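Local structure of SLH domain-containing protein (Pseudoflavonifractor capillosus, 4OJU) at residues I78-L83 and E98-I103; I41-T46 and T72-V77; T56-K61 and L83-C88. The protein is of unknown function, but its leucine-rich repeat region, the part present here, probably mediates protein binding and also binds magnesium ions. One frame throughout, in Å; residues are numbered along the deposited sequence. Where two conformers were deposited one is given.

Interaction 1: residues I78-L83 and E98-I103; sequences ISIGRL and ENLIYI
Strands 79-80 and 102-103 run parallel as neighbouring rungs of the leucine-rich repeat sheet, and the loop residues leading into them pack together. The side chain of L100 carries much of the apolar part. Its CB leaves the backbone on the side away from 78-83, but CG stands anti to the backbone N (chi1 -178°) and the chain then turns back. There the two methyls part: L100 CD1 lies 3.6 Å from I78 O and 3.8 Å from I80 CG1, while L100 CD2 meets I80 CD1 at 4.0 Å. The I80 and L100 side chains cross at about a right angle. I78 and I101 instead lie side by side, pointing the same way, with I78 CG2 3.8 Å from I101 CG1. On the sheet face carrying S79 and Y102, S79 CB approaches the edge of the tyrosine ring, near its plane, whereas I101 CG2 sits over the centre of one ring face, 3.5 Å above it. Both I80 and I103 point to the other sheet face, on the inner side of the repeats.

Two donors grip the backbone oxygen of I78. Y102 N approaches at 3.1 Å from I78 O, nearly along the C=O axis (161°); I101 N is closer to I78 O, at 2.8 Å, but comes from above the carbonyl plane. A third bond, from I80 N to Y102 O in the plane of that carbonyl, continues the ladder. Beyond it, R82 forms salt bridges with E60 and with E105, part of a magnesium site unoccupied in this chain. The three backbone bonds thus fix direction and register, while aliphatic side chains, I80 with L100 and I78 beside I101, join strands and lead-in loops.

Interaction 2: residues I41-T46 and T72-V77; sequences IPASVT and TVPDSV. With EDO (1,2-ethanediol), chain G.
No aromatic ring takes part between the two segments; the flat group that matters is the T72 carbonyl, which receives I41 N in its own plane at 3.3 Å from T72 O. The saturated ring of P74 forms the other broad surface. Its CD lies 3.6 Å from I41 CB, its CG is 3.4 Å from I41 O, and its CB touches A43 CB at 3.8 Å, so the ring is wedged along residues 41-43, crossing the I41 side chain at about a right angle. From CB, CG1 of I41 runs past T72 O, and CD1 reaches V73 CG2 at 4.4 Å, in an interior also lined by L26, I58 and F63. At I41 an alanine would lack CG1, CG2 and CD1, and with them the contacts to V73 CG2 and from CG2 to the P74 ring, which would probably loosen the fit between 41-46 and 72-77.

S76 OG comes within 3.1 Å of A43 O, yet its hydrogen bond goes to V55 O. Farther along, O1 of a 1,2-ethanediol, probably from the crystallisation liquor, donates to S44 OG and is hydrogen-bonded to T46 OG1. The type I turn P74-V77, closed by V77 N to P74 O, follows strand 70-72 as the loop 41-43 follows its parallel neighbour 38-40; with the recurring sequence (IPASV, VPDSV), this is consistent with a BspA-type solenoid, from which antiparallel strand 44-46 departs.

Interaction 3: residues T56-K61 and L83-C88; sequences TVIGEK and LAFAYC
Two successive copies of the IGxxAF-like sequence of BspA-type leucine-rich repeats meet here, one beginning at I58 and the other at I80. A84 fits its methyl against the end of strand 52-58: A84 CB is 3.6 Å from G59 O and 3.9 Å from I58 CG2. That same I58 methyl, placed anti to its backbone N, also reaches the F85 ring, 4.1 Å from F85 CZ, and the two side chains cross at about a right angle. The F85 ring is stacked with F63 and meets F108 with nearly parallel planes, so successive repeats contribute an aromatic each to the interior.

K61 and L83 both adopt left-handed backbone conformations (phi 55° and 54°), and their side chains run alongside each other in the same direction, with K61 CE 3.7 Å from L83 CD1. At their backbones, K61 CA makes a CA-H...O contact to L83 O at 3.3 Å. At the tip, K61 NZ forms a salt bridge with E64 of the second subunit, and Y87 OH is hydrogen-bonded to Y87 OH of the second subunit. Within the chain, the equivalent IGxxAF-like segments stack with A84 and F85 inward, as in BspA-type leucine-rich repeats.

How the interactions relate
From the N terminus, 41-46 opens first, and interaction 2 closes its loop when 72-77 returns. Inside that loop 56-61 opens interaction 3, closed only by 83-88, so the two cross. Interaction 1 begins at 78-83, after interaction 2 has closed, and ends at 98-103, crossing interaction 3, with which it shares L83. I80 CG2 packs on F85 CE2, I41 CD1 packs on I58 CD1, and G81 N is probably hydrogen-bonded to I58 O. Interaction 1 joins strands 79-80 and 102-103, interaction 2 the loop before strand 44-46 to the turn after 70-72, and interaction 3 the end of strand 52-58 to the loop after 79-80; 1 and 3 also reach the second subunit.

Interaction 1: residues I78-L83 and E98-I103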
ATOM      1  N   ILE A  78      17.271 -13.355 -16.566  1.00 22.70           N
ATOM      2  CA  ILE A  78      17.050 -14.231 -15.408  1.00 24.23           C
ATOM      3  C   ILE A  78      16.566 -13.402 -14.209  1.00 24.89           C
ATOM      4  O   ILE A  78      15.782 -13.887 -13.399  1.00 23.21           O
ATOM      5  CB  ILE A  78      18.366 -14.997 -15.072  1.00 29.56           C
ATOM      6  CG1 ILE A  78      18.886 -15.825 -16.268  1.00 32.35           C
ATOM      7  CG2 ILE A  78      18.260 -15.859 -13.791  1.00 31.57           C
ATOM      8  CD1 ILE A  78      17.899 -16.748 -16.933  1.00 44.87           C
ATOM      9  N   SER A  79      17.046 -12.156 -14.093  1.00 21.68           N
ATOM     10  CA  SER A  79      16.667 -11.329 -12.950  1.00 20.74           C
ATOM     11  C   SER A  79      16.500  -9.865 -13.321  1.00 22.44           C
ATOM     12  O   SER A  79      17.199  -9.330 -14.181  1.00 20.58           O
ATOM     13  CB  SER A  79      17.692 -11.490 -11.820  1.00 25.71           C
ATOM     14  OG  SER A  79      18.838 -10.673 -11.956  1.00 42.66           O
ATOM     15  N   ILE A  80      15.549  -9.219 -12.647  1.00 18.98           N
ATOM     16  CA  ILE A  80      15.282  -7.783 -12.788  1.00 18.10           C
ATOM     17  C   ILE A  80      15.682  -7.190 -11.460  1.00 22.96           C
ATOM     18  O   ILE A  80      15.170  -7.620 -10.424  1.00 22.95           O
ATOM     19  CB  ILE A  80      13.815  -7.496 -13.190  1.00 20.10           C
ATOM     20  CG1 ILE A  80      13.554  -8.029 -14.626  1.00 19.89           C
ATOM     21  CG2 ILE A  80      13.505  -5.986 -13.098  1.00 19.16           C
ATOM     22  CD1 ILE A  80      12.094  -8.079 -15.008  1.00 21.96           C
ATOM     23  N   GLY A  81      16.622  -6.245 -11.510  1.00 19.69           N
ATOM     24  CA  GLY A  81      17.227  -5.637 -10.340  1.00 19.70           C
ATOM     25  C   GLY A  81      16.332  -4.695  -9.563  1.00 21.47           C
ATOM     26  O   GLY A  81      15.241  -4.323 -10.003  1.00 18.68           O
ATOM     27  N   ARG A  82      16.836  -4.286  -8.415  1.00 18.08           N
ATOM     28  CA  ARG A  82      16.166  -3.381  -7.491  1.00 18.98           C
ATOM     29  C   ARG A  82      15.832  -2.047  -8.176  1.00 22.67           C
ATOM     30  O   ARG A  82      16.696  -1.468  -8.824  1.00 21.88           O
ATOM     31  CB  ARG A  82      17.084  -3.160  -6.276  1.00 19.05           C
ATOM     32  CG  ARG A  82      16.564  -2.125  -5.291  1.00 22.87           C
ATOM     33  CD  ARG A  82      17.496  -1.985  -4.096  1.00 25.62           C
ATOM     34  NE  ARG A  82      16.982  -0.949  -3.192  1.00 25.39           N
ATOM     35  CZ  ARG A  82      17.378   0.319  -3.217  1.00 39.72           C
ATOM     36  NH1 ARG A  82      18.320   0.714  -4.066  1.00 24.38           N
ATOM     37  NH2 ARG A  82      16.846   1.201  -2.380  1.00 28.69           N
ATOM     38  N   LEU A  83      14.578  -1.574  -8.068  1.00 19.79           N
ATOM     39  CA  LEU A  83      14.148  -0.298  -8.666  1.00 19.37           C
ATOM     40  C   LEU A  83      14.462  -0.203 -10.174  1.00 22.66           C
ATOM     41  O   LEU A  83      14.557   0.897 -10.676  1.00 23.07           O
ATOM     42  CB  LEU A  83      14.831   0.883  -7.915  1.00 19.50           C
ATOM     43  CG  LEU A  83      14.419   1.089  -6.474  1.00 23.71           C
ATOM     44  CD1 LEU A  83      15.372   2.024  -5.746  1.00 24.45           C
ATOM     45  CD2 LEU A  83      13.027   1.691  -6.394  1.00 23.83           C
ATOM     46  N   GLU A  98       9.330 -16.021 -20.555  0.50 27.93           N
ATOM     47  CA  GLU A  98       9.660 -17.270 -19.880  0.50 28.12           C
ATOM     48  C   GLU A  98      11.169 -17.422 -19.874  0.50 32.00           C
ATOM     49  O   GLU A  98      11.794 -17.245 -20.919  0.50 33.12           O
ATOM     50  CB  GLU A  98       8.964 -18.462 -20.551  0.50 30.87           C
ATOM     51  CG  GLU A  98       7.451 -18.469 -20.346  0.75 45.19           C
ATOM     52  CD  GLU A  98       6.937 -18.757 -18.946  0.75 56.27           C
ATOM     53  OE1 GLU A  98       5.709 -18.599 -18.718  0.75 28.71           O
ATOM     54  OE2 GLU A  98       7.754 -19.187 -18.092  0.75 31.00           O
ATOM     55  N   ASN A  99      11.726 -17.645 -18.650  0.50 27.64           N
ATOM     56  CA  ASN A  99      13.118 -17.780 -18.179  0.50 26.96           C
ATOM     57  C   ASN A  99      13.405 -16.830 -17.001  0.50 27.49           C
ATOM     58  O   ASN A  99      14.350 -17.084 -16.256  0.50 25.62           O
ATOM     59  CB  ASN A  99      14.189 -17.594 -19.260  0.50 30.33           C
ATOM     60  CG  ASN A  99      14.315 -18.759 -20.205  0.50 54.10           C
ATOM     61  OD1 ASN A  99      14.544 -19.903 -19.802  0.50 51.67           O
ATOM     62  ND2 ASN A  99      14.174 -18.481 -21.490  0.50 44.65           N
ATOM     63  N   LEU A 100      12.603 -15.747 -16.819  1.00 22.83           N
ATOM     64  CA  LEU A 100      12.775 -14.852 -15.686  1.00 21.78           C
ATOM     65  C   LEU A 100      12.587 -15.639 -14.416  1.00 25.44           C
ATOM     66  O   LEU A 100      11.620 -16.388 -14.345  1.00 26.47           O
ATOM     67  CB  LEU A 100      11.754 -13.725 -15.764  1.00 21.22           C
ATOM     68  CG  LEU A 100      11.821 -12.657 -14.689  1.00 24.23           C
ATOM     69  CD1 LEU A 100      13.153 -11.817 -14.797  1.00 23.80           C
ATOM     70  CD2 LEU A 100      10.589 -11.737 -14.811  1.00 25.25           C
ATOM     71  N   ILE A 101      13.518 -15.522 -13.456  1.00 21.78           N
ATOM     72  CA  ILE A 101      13.421 -16.261 -12.193  1.00 22.38           C
ATOM     73  C   ILE A 101      13.121 -15.322 -11.023  1.00 26.96           C
ATOM     74  O   ILE A 101      12.344 -15.685 -10.137  1.00 28.29           O
ATOM     75  CB  ILE A 101      14.735 -17.061 -11.923  1.00 26.03           C
ATOM     76  CG1 ILE A 101      15.144 -17.983 -13.112  1.00 28.10           C
ATOM     77  CG2 ILE A 101      14.672 -17.856 -10.597  1.00 27.89           C
ATOM     78  CD1 ILE A 101      14.154 -19.154 -13.474  1.00 34.49           C
ATOM     79  N   TYR A 102      13.792 -14.158 -10.991  1.00 24.14           N
ATOM     80  CA  TYR A 102      13.711 -13.224  -9.879  1.00 24.29           C
ATOM     81  C   TYR A 102      13.289 -11.829 -10.266  1.00 25.65           C
ATOM     82  O   TYR A 102      13.790 -11.272 -11.231  1.00 24.56           O
ATOM     83  CB  TYR A 102      15.093 -13.097  -9.214  1.00 28.57           C
ATOM     84  CG  TYR A 102      15.658 -14.399  -8.727  1.00 34.47           C
ATOM     85  CD1 TYR A 102      15.102 -15.054  -7.632  1.00 36.99           C
ATOM     86  CD2 TYR A 102      16.752 -14.988  -9.358  1.00 36.84           C
ATOM     87  CE1 TYR A 102      15.611 -16.271  -7.186  1.00 39.43           C
ATOM     88  CE2 TYR A 102      17.299 -16.183  -8.892  1.00 38.85           C
ATOM     89  CZ  TYR A 102      16.709 -16.833  -7.820  1.00 45.65           C
ATOM     90  OH  TYR A 102      17.214 -18.040  -7.388  1.00 49.65           O
ATOM     91  N   ILE A 103      12.416 -11.239  -9.463  1.00 21.92           N
ATOM     92  CA  ILE A 103      12.010  -9.843  -9.577  1.00 20.44           C
ATOM     93  C   ILE A 103      12.388  -9.227  -8.249  1.00 22.14           C
ATOM     94  O   ILE A 103      11.794  -9.577  -7.216  1.00 22.11           O
ATOM     95  CB  ILE A 103      10.535  -9.608  -9.970  1.00 22.50           C
ATOM     96  CG1 ILE A 103      10.162 -10.441 -11.238  1.00 21.47           C
ATOM     97  CG2 ILE A 103      10.331  -8.079 -10.205  1.00 21.69           C
ATOM     98  CD1 ILE A 103       8.640 -10.334 -11.715  1.00 24.62           C
TER

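Interaction 2: residues I41-T46 and T72-V77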
ATOM      1  N   ILE A  41      14.186  -4.370 -25.363  1.00 27.32           N
ATOM      2  CA  ILE A  41      15.522  -4.684 -24.854  1.00 26.10           C
ATOM      3  C   ILE A  41      16.158  -5.828 -25.644  1.00 29.39           C
ATOM      4  O   ILE A  41      15.540  -6.887 -25.757  1.00 27.44           O
ATOM      5  CB  ILE A  41      15.488  -5.001 -23.324  1.00 27.75           C
ATOM      6  CG1 ILE A  41      14.973  -3.799 -22.499  1.00 27.71           C
ATOM      7  CG2 ILE A  41      16.857  -5.487 -22.831  1.00 27.44           C
ATOM      8  CD1 ILE A  41      14.616  -4.131 -20.993  1.00 26.81           C
ATOM      9  N   PRO A  42      17.398  -5.653 -26.168  1.00 29.46           N
ATOM     10  CA  PRO A  42      18.027  -6.765 -26.920  1.00 30.00           C
ATOM     11  C   PRO A  42      18.357  -7.943 -26.005  1.00 33.03           C
ATOM     12  O   PRO A  42      18.683  -7.751 -24.830  1.00 31.13           O
ATOM     13  CB  PRO A  42      19.284  -6.146 -27.523  1.00 32.33           C
ATOM     14  CG  PRO A  42      19.511  -4.885 -26.801  1.00 36.44           C
ATOM     15  CD  PRO A  42      18.258  -4.452 -26.126  1.00 31.41           C
ATOM     16  N   ALA A  43      18.236  -9.161 -26.548  1.00 31.04           N
ATOM     17  CA  ALA A  43      18.534 -10.404 -25.828  1.00 30.78           C
ATOM     18  C   ALA A  43      20.044 -10.648 -25.736  1.00 30.00           C
ATOM     19  O   ALA A  43      20.492 -11.462 -24.932  1.00 29.08           O
ATOM     20  CB  ALA A  43      17.871 -11.577 -26.537  1.00 32.98           C
ATOM     21  N   SER A  44      20.817  -9.992 -26.598  1.00 25.74           N
ATOM     22  CA  SER A  44      22.263 -10.146 -26.588  1.00 26.49           C
ATOM     23  C   SER A  44      22.966  -8.839 -26.961  1.00 30.91           C
ATOM     24  O   SER A  44      22.349  -7.929 -27.512  1.00 31.75           O
ATOM     25  CB  SER A  44      22.703 -11.275 -27.520  1.00 31.33           C
ATOM     26  OG  SER A  44      22.518 -10.921 -28.877  1.00 41.81           O
ATOM     27  N   VAL A  45      24.251  -8.747 -26.628  1.00 27.90           N
ATOM     28  CA  VAL A  45      25.084  -7.577 -26.916  1.00 28.14           C
ATOM     29  C   VAL A  45      26.433  -8.087 -27.448  1.00 31.90           C
ATOM     30  O   VAL A  45      26.913  -9.134 -27.008  1.00 30.14           O
ATOM     31  CB  VAL A  45      25.199  -6.622 -25.689  1.00 31.36           C
ATOM     32  CG1 VAL A  45      25.749  -7.332 -24.466  1.00 30.62           C
ATOM     33  CG2 VAL A  45      26.020  -5.383 -26.006  1.00 31.41           C
ATOM     34  N   THR A  46      26.984  -7.387 -28.448  1.00 29.70           N
ATOM     35  CA  THR A  46      28.245  -7.749 -29.100  1.00 31.05           C
ATOM     36  C   THR A  46      29.336  -6.790 -28.654  1.00 36.38           C
ATOM     37  O   THR A  46      29.127  -5.573 -28.682  1.00 34.33           O
ATOM     38  CB  THR A  46      28.029  -7.715 -30.617  1.00 37.77           C
ATOM     39  OG1 THR A  46      26.977  -8.611 -30.954  1.00 34.37           O
ATOM     40  CG2 THR A  46      29.271  -8.062 -31.424  1.00 36.99           C
ATOM     41  N   THR A  72       9.752  -4.696 -23.412  1.00 23.18           N
ATOM     42  CA  THR A  72       9.885  -6.133 -23.602  1.00 22.41           C
ATOM     43  C   THR A  72      11.188  -6.519 -22.931  1.00 25.58           C
ATOM     44  O   THR A  72      12.242  -6.006 -23.301  1.00 25.74           O
ATOM     45  CB  THR A  72       9.837  -6.558 -25.058  1.00 28.47           C
ATOM     46  OG1 THR A  72       8.539  -6.277 -25.557  1.00 31.04           O
ATOM     47  CG2 THR A  72      10.104  -8.048 -25.228  1.00 31.92           C
ATOM     48  N   VAL A  73      11.106  -7.367 -21.914  1.00 21.08           N
ATOM     49  CA  VAL A  73      12.249  -7.934 -21.212  1.00 21.50           C
ATOM     50  C   VAL A  73      12.493  -9.280 -21.922  1.00 29.19           C
ATOM     51  O   VAL A  73      11.604 -10.129 -21.893  1.00 29.42           O
ATOM     52  CB  VAL A  73      11.979  -8.055 -19.698  1.00 23.79           C
ATOM     53  CG1 VAL A  73      13.175  -8.672 -18.984  1.00 23.40           C
ATOM     54  CG2 VAL A  73      11.627  -6.696 -19.095  1.00 23.10           C
ATOM     55  N   PRO A  74      13.597  -9.442 -22.677  1.00 27.28           N
ATOM     56  CA  PRO A  74      13.754 -10.652 -23.510  1.00 28.68           C
ATOM     57  C   PRO A  74      13.992 -11.913 -22.696  1.00 30.99           C
ATOM     58  O   PRO A  74      14.386 -11.816 -21.532  1.00 27.92           O
ATOM     59  CB  PRO A  74      14.950 -10.310 -24.393  1.00 30.75           C
ATOM     60  CG  PRO A  74      15.763  -9.396 -23.538  1.00 32.70           C
ATOM     61  CD  PRO A  74      14.736  -8.526 -22.854  1.00 28.36           C
ATOM     62  N   ASP A  75      13.771 -13.101 -23.350  1.00 27.39           N
ATOM     63  CA  ASP A  75      13.873 -14.439 -22.753  0.50 27.12           C
ATOM     64  C   ASP A  75      15.286 -14.766 -22.233  1.00 30.36           C
ATOM     65  O   ASP A  75      15.489 -15.806 -21.595  1.00 30.91           O
ATOM     66  CB  ASP A  75      13.397 -15.523 -23.749  0.50 30.51           C
ATOM     67  CG  ASP A  75      14.147 -15.612 -25.074  0.50 40.74           C
ATOM     68  OD1 ASP A  75      15.317 -15.164 -25.133  0.50 39.90           O
ATOM     69  OD2 ASP A  75      13.571 -16.155 -26.050  0.50 49.34           O
ATOM     70  N   SER A  76      16.260 -13.894 -22.488  1.00 26.11           N
ATOM     71  CA  SER A  76      17.625 -14.099 -21.992  1.00 26.01           C
ATOM     72  C   SER A  76      17.734 -13.653 -20.493  1.00 26.25           C
ATOM     73  O   SER A  76      18.637 -14.079 -19.781  1.00 25.35           O
ATOM     74  CB  SER A  76      18.603 -13.303 -22.846  1.00 28.00           C
ATOM     75  OG  SER A  76      18.248 -11.929 -22.786  1.00 30.01           O
ATOM     76  N   VAL A  77      16.813 -12.803 -20.028  1.00 21.65           N
ATOM     77  CA  VAL A  77      16.869 -12.215 -18.672  1.00 20.40           C
ATOM     78  C   VAL A  77      16.418 -13.202 -17.591  1.00 25.84           C
ATOM     79  O   VAL A  77      15.321 -13.776 -17.664  1.00 25.38           O
ATOM     80  CB  VAL A  77      16.056 -10.891 -18.626  1.00 22.49           C
ATOM     81  CG1 VAL A  77      15.959 -10.323 -17.207  1.00 21.30           C
ATOM     82  CG2 VAL A  77      16.660  -9.846 -19.573  1.00 22.13           C
TER
HETATM   83  C1  EDO G 203      23.491  -8.795 -31.223  1.00 57.55           C
HETATM   84  O1  EDO G 203      24.221  -8.874 -30.010  1.00 55.26           O
HETATM   85  C2  EDO G 203      23.396  -7.325 -31.671  1.00 59.67           C
HETATM   86  O2  EDO G 203      24.711  -6.813 -31.829  1.00 61.31           O

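Interaction 3: residues T56-K61 and L83-C88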
ATOM      1  N   THR A  56      21.425 -11.034 -19.323  1.00 21.33           N
ATOM      2  CA  THR A  56      20.772 -11.874 -18.316  1.00 21.70           C
ATOM      3  C   THR A  56      20.195 -11.092 -17.135  1.00 23.75           C
ATOM      4  O   THR A  56      19.438 -11.659 -16.334  1.00 23.71           O
ATOM      5  CB  THR A  56      21.776 -12.924 -17.811  1.00 24.01           C
ATOM      6  OG1 THR A  56      22.841 -12.251 -17.154  1.00 24.88           O
ATOM      7  CG2 THR A  56      22.324 -13.826 -18.948  1.00 18.87           C
ATOM      8  N   VAL A  57      20.569  -9.830 -16.993  1.00 19.68           N
ATOM      9  CA  VAL A  57      20.109  -9.016 -15.852  1.00 19.73           C
ATOM     10  C   VAL A  57      19.740  -7.613 -16.307  1.00 24.98           C
ATOM     11  O   VAL A  57      20.468  -7.002 -17.102  1.00 23.79           O
ATOM     12  CB  VAL A  57      21.208  -8.936 -14.717  1.00 22.44           C
ATOM     13  CG1 VAL A  57      20.776  -8.045 -13.538  1.00 21.05           C
ATOM     14  CG2 VAL A  57      21.607 -10.310 -14.205  1.00 22.37           C
ATOM     15  N   ILE A  58      18.632  -7.076 -15.757  1.00 22.08           N
ATOM     16  CA  ILE A  58      18.284  -5.669 -15.869  1.00 20.23           C
ATOM     17  C   ILE A  58      18.806  -5.077 -14.572  1.00 23.47           C
ATOM     18  O   ILE A  58      18.322  -5.439 -13.496  1.00 22.37           O
ATOM     19  CB  ILE A  58      16.777  -5.373 -16.119  1.00 23.15           C
ATOM     20  CG1 ILE A  58      16.193  -6.176 -17.322  1.00 23.08           C
ATOM     21  CG2 ILE A  58      16.557  -3.854 -16.278  1.00 22.00           C
ATOM     22  CD1 ILE A  58      17.001  -6.080 -18.687  1.00 29.15           C
ATOM     23  N   GLY A  59      19.836  -4.257 -14.664  1.00 19.65           N
ATOM     24  CA  GLY A  59      20.500  -3.710 -13.487  1.00 19.48           C
ATOM     25  C   GLY A  59      19.647  -2.806 -12.618  1.00 24.32           C
ATOM     26  O   GLY A  59      18.611  -2.269 -13.049  1.00 22.45           O
ATOM     27  N   GLU A  60      20.100  -2.635 -11.381  1.00 22.68           N
ATOM     28  CA  GLU A  60      19.480  -1.771 -10.383  1.00 21.80           C
ATOM     29  C   GLU A  60      19.281  -0.357 -10.970  1.00 25.44           C
ATOM     30  O   GLU A  60      20.215   0.200 -11.565  1.00 22.85           O
ATOM     31  CB  GLU A  60      20.384  -1.732  -9.135  1.00 23.42           C
ATOM     32  CG  GLU A  60      19.890  -0.785  -8.038  1.00 34.76           C
ATOM     33  CD  GLU A  60      20.679  -0.831  -6.741  1.00 49.71           C
ATOM     34  OE1 GLU A  60      21.797  -1.390  -6.741  1.00 47.73           O
ATOM     35  OE2 GLU A  60      20.184  -0.291  -5.727  1.00 36.60           O
ATOM     36  N   LYS A  61      18.045   0.185 -10.868  1.00 22.25           N
ATOM     37  CA  LYS A  61      17.693   1.529 -11.350  1.00 22.51           C
ATOM     38  C   LYS A  61      18.005   1.781 -12.835  1.00 24.01           C
ATOM     39  O   LYS A  61      18.049   2.948 -13.219  1.00 23.74           O
ATOM     40  CB  LYS A  61      18.433   2.611 -10.509  1.00 25.49           C
ATOM     41  CG  LYS A  61      18.043   2.665  -9.040  1.00 26.77           C
ATOM     42  CD  LYS A  61      18.971   3.600  -8.263  1.00 34.94           C
ATOM     43  CE  LYS A  61      18.416   3.889  -6.886  1.00 54.50           C
ATOM     44  NZ  LYS A  61      19.228   4.873  -6.120  1.00 64.16           N
ATOM     45  N   LEU A  83      14.578  -1.574  -8.068  1.00 19.79           N
ATOM     46  CA  LEU A  83      14.148  -0.298  -8.666  1.00 19.37           C
ATOM     47  C   LEU A  83      14.462  -0.203 -10.174  1.00 22.66           C
ATOM     48  O   LEU A  83      14.557   0.897 -10.676  1.00 23.07           O
ATOM     49  CB  LEU A  83      14.831   0.883  -7.915  1.00 19.50           C
ATOM     50  CG  LEU A  83      14.419   1.089  -6.474  1.00 23.71           C
ATOM     51  CD1 LEU A  83      15.372   2.024  -5.746  1.00 24.45           C
ATOM     52  CD2 LEU A  83      13.027   1.691  -6.394  1.00 23.83           C
ATOM     53  N   ALA A  84      14.594  -1.326 -10.895  1.00 19.24           N
ATOM     54  CA  ALA A  84      14.974  -1.296 -12.322  1.00 19.63           C
ATOM     55  C   ALA A  84      14.046  -0.417 -13.152  1.00 23.82           C
ATOM     56  O   ALA A  84      14.517   0.335 -13.992  1.00 22.96           O
ATOM     57  CB  ALA A  84      14.999  -2.706 -12.902  1.00 20.15           C
ATOM     58  N   PHE A  85      12.724  -0.494 -12.902  1.00 20.90           N
ATOM     59  CA  PHE A  85      11.748   0.310 -13.645  1.00 21.06           C
ATOM     60  C   PHE A  85      10.958   1.239 -12.724  1.00 25.17           C
ATOM     61  O   PHE A  85       9.834   1.623 -13.055  1.00 26.45           O
ATOM     62  CB  PHE A  85      10.773  -0.605 -14.394  1.00 21.48           C
ATOM     63  CG  PHE A  85      11.439  -1.465 -15.429  1.00 21.68           C
ATOM     64  CD1 PHE A  85      11.660  -0.987 -16.713  1.00 23.67           C
ATOM     65  CD2 PHE A  85      11.850  -2.757 -15.119  1.00 21.21           C
ATOM     66  CE1 PHE A  85      12.271  -1.787 -17.671  1.00 23.23           C
ATOM     67  CE2 PHE A  85      12.448  -3.562 -16.084  1.00 23.17           C
ATOM     68  CZ  PHE A  85      12.690  -3.059 -17.342  1.00 21.93           C
ATOM     69  N   ALA A  86      11.525   1.606 -11.594  1.00 19.45           N
ATOM     70  CA  ALA A  86      10.779   2.426 -10.657  1.00 19.70           C
ATOM     71  C   ALA A  86      10.582   3.858 -11.126  1.00 24.40           C
ATOM     72  O   ALA A  86      11.439   4.403 -11.833  1.00 24.82           O
ATOM     73  CB  ALA A  86      11.486   2.423  -9.322  1.00 20.30           C
ATOM     74  N   TYR A  87       9.464   4.476 -10.695  0.50 20.66           N
ATOM     75  CA  TYR A  87       9.060   5.862 -10.953  0.50 21.26           C
ATOM     76  C   TYR A  87       8.907   6.149 -12.452  0.50 25.22           C
ATOM     77  O   TYR A  87       9.076   7.290 -12.886  0.50 25.34           O
ATOM     78  CB  TYR A  87      10.018   6.872 -10.266  0.50 22.35           C
ATOM     79  CG  TYR A  87      10.251   6.531  -8.811  0.50 22.36           C
ATOM     80  CD1 TYR A  87       9.255   6.732  -7.858  0.50 23.92           C
ATOM     81  CD2 TYR A  87      11.445   5.954  -8.394  0.50 22.80           C
ATOM     82  CE1 TYR A  87       9.438   6.352  -6.527  0.50 21.92           C
ATOM     83  CE2 TYR A  87      11.648   5.594  -7.060  0.50 23.12           C
ATOM     84  CZ  TYR A  87      10.635   5.778  -6.135  0.50 27.10           C
ATOM     85  OH  TYR A  87      10.833   5.428  -4.823  0.50 25.48           O
ATOM     86  N   CYS A  88       8.515   5.121 -13.220  1.00 22.20           N
ATOM     87  CA  CYS A  88       8.249   5.238 -14.667  1.00 23.63           C
ATOM     88  C   CYS A  88       6.764   5.498 -14.816  1.00 27.46           C
ATOM     89  O   CYS A  88       5.961   4.581 -14.931  1.00 26.59           O
ATOM     90  CB  CYS A  88       8.706   3.996 -15.422  1.00 22.54           C
ATOM     91  SG  CYS A  88      10.504   3.838 -15.530  1.00 25.52           S
TER